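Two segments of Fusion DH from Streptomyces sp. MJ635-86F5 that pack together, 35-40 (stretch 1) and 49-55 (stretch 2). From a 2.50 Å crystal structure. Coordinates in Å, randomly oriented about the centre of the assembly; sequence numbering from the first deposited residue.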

# COMPACT_ATOMS: atom_id res chain seq x y z
N PRO A 35 -11.98 -10.18 -7.64
CA PRO A 35 -11.73 -10.06 -9.09
C PRO A 35 -11.05 -8.76 -9.60
O PRO A 35 -10.48 -8.79 -10.67
CB PRO A 35 -13.12 -10.21 -9.71
CG PRO A 35 -13.90 -10.99 -8.68
CD PRO A 35 -13.39 -10.48 -7.34
N LEU A 36 -11.14 -7.65 -8.87
CA LEU A 36 -10.52 -6.36 -9.25
C LEU A 36 -9.34 -5.88 -8.38
O LEU A 36 -8.75 -4.87 -8.67
CB LEU A 36 -11.57 -5.26 -9.24
CG LEU A 36 -12.80 -5.58 -10.09
CD1 LEU A 36 -13.96 -4.59 -9.88
CD2 LEU A 36 -12.47 -5.64 -11.57
N LEU A 37 -9.02 -6.57 -7.30
CA LEU A 37 -7.93 -6.16 -6.41
C LEU A 37 -7.01 -7.34 -6.18
O LEU A 37 -7.47 -8.46 -6.00
CB LEU A 37 -8.49 -5.67 -5.10
CG LEU A 37 -9.39 -4.44 -5.21
CD1 LEU A 37 -10.13 -4.16 -3.92
CD2 LEU A 37 -8.59 -3.24 -5.62
N ALA A 38 -5.71 -7.08 -6.22
CA ALA A 38 -4.69 -8.07 -5.95
C ALA A 38 -4.16 -8.07 -4.47
O ALA A 38 -3.82 -9.12 -3.96
CB ALA A 38 -3.54 -7.86 -6.92
N THR A 39 -4.07 -6.91 -3.81
CA THR A 39 -3.45 -6.77 -2.48
C THR A 39 -4.34 -6.07 -1.44
O THR A 39 -5.25 -5.33 -1.77
CB THR A 39 -2.13 -5.92 -2.55
OG1 THR A 39 -2.44 -4.54 -2.80
CG2 THR A 39 -1.16 -6.43 -3.62
N ALA A 40 -4.01 -6.29 -0.16
CA ALA A 40 -4.64 -5.60 1.00
C ALA A 40 -3.65 -5.45 2.11
O ALA A 40 -3.06 -6.42 2.48
CB ALA A 40 -5.79 -6.43 1.51
N LEU A 49 -4.79 -0.21 2.66
CA LEU A 49 -4.54 0.09 1.23
C LEU A 49 -4.89 -1.16 0.43
O LEU A 49 -4.44 -2.25 0.78
CB LEU A 49 -3.08 0.47 0.98
CG LEU A 49 -2.73 0.72 -0.50
CD1 LEU A 49 -3.36 2.02 -1.02
CD2 LEU A 49 -1.23 0.76 -0.77
N PHE A 50 -5.69 -1.03 -0.62
CA PHE A 50 -5.91 -2.14 -1.56
C PHE A 50 -5.47 -1.73 -2.95
O PHE A 50 -5.68 -0.58 -3.35
CB PHE A 50 -7.37 -2.45 -1.63
CG PHE A 50 -7.99 -2.70 -0.31
CD1 PHE A 50 -8.39 -1.67 0.49
CD2 PHE A 50 -8.14 -3.97 0.14
CE1 PHE A 50 -8.98 -1.91 1.71
CE2 PHE A 50 -8.71 -4.22 1.40
CZ PHE A 50 -9.13 -3.19 2.17
N THR A 51 -4.84 -2.63 -3.69
CA THR A 51 -4.35 -2.26 -5.03
C THR A 51 -4.68 -3.32 -6.05
O THR A 51 -4.83 -4.50 -5.72
CB THR A 51 -2.82 -2.02 -5.08
OG1 THR A 51 -2.10 -3.28 -5.02
CG2 THR A 51 -2.37 -1.15 -3.92
N GLY A 52 -4.77 -2.88 -7.31
CA GLY A 52 -4.95 -3.81 -8.42
C GLY A 52 -4.67 -3.14 -9.73
O GLY A 52 -4.59 -1.91 -9.82
N ARG A 53 -4.52 -3.97 -10.75
CA ARG A 53 -4.30 -3.50 -12.11
C ARG A 53 -5.63 -3.59 -12.82
O ARG A 53 -6.32 -4.61 -12.73
CB ARG A 53 -3.27 -4.39 -12.83
CG ARG A 53 -2.92 -3.91 -14.23
CD ARG A 53 -1.81 -4.75 -14.87
NE ARG A 53 -1.43 -4.20 -16.17
CZ ARG A 53 -1.97 -4.56 -17.34
NH1 ARG A 53 -2.91 -5.50 -17.41
NH2 ARG A 53 -1.55 -3.99 -18.47
N LEU A 54 -6.00 -2.54 -13.54
CA LEU A 54 -7.23 -2.54 -14.30
C LEU A 54 -7.05 -2.30 -15.81
O LEU A 54 -6.75 -1.19 -16.26
CB LEU A 54 -8.15 -1.51 -13.71
CG LEU A 54 -9.60 -1.61 -14.16
CD1 LEU A 54 -10.12 -3.03 -14.17
CD2 LEU A 54 -10.38 -0.76 -13.20
N ALA A 55 -7.23 -3.37 -16.58
CA ALA A 55 -7.05 -3.35 -18.02
C ALA A 55 -8.25 -3.97 -18.73
O ALA A 55 -8.67 -5.05 -18.43
CB ALA A 55 -5.78 -4.09 -18.41

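Two of the three backbone hydrogen bonds share one acceptor. T51 O receives A38 N at 2.8 Å and T39 N at 3.2 Å, so two successive amides of stretch 1 converge on a single carbonyl. A38, with phi/psi of -96/-34, departs from extended geometry, and its amide and that of T39 can therefore face the same oxygen. The return bond, T51 N to T39 O at 3.3 Å, is weak. The two segments run roughly antiparallel, their end-to-end directions 159° apart. The feature to note is a carbonyl shared by two consecutive amides.

Two CA-H...O contacts extend the backbone approach toward A40: F50 CA lies 3.3 Å from T39 O, and A40 CA lies 3.4 Å from L49 O. T39 O, which also accepts the weak bond from T51 N, takes part in the first; the second lies one residue further along stretch 1, at A40.

Among side chains, the polar link is a threonine pair. T39 and T51 point to the same face of the sheet, both in the p rotamer, and the T39 OG1 hydroxyl donates to T51 OG1 at 2.6 Å. T51 OG1 is also hydrogen-bonded elsewhere in the structure.

The apolar contacts join A40 and L37 to F50, and L36 to L54. A40 and F50 share the face opposite the threonines, where A40 CB rests 3.7 Å from F50 CE2; L37 CD1 reaches to 4.0 Å from F50 CB. Both methyl groups approach the ring obliquely. Farther along, L36 CD2 and L54 CD1 meet at a looser 4.4 Å, the ends of both side chains coming nearer than their sideways CA-to-CB bonds would suggest.

G52 supplies the steric rule. Its CA sits 4.0 Å from L36 O, and an ideally placed CB would point toward stretch 1 and fall 2.4 Å from L36 O, a clash. Glycine's missing side chain leaves room for this close passage.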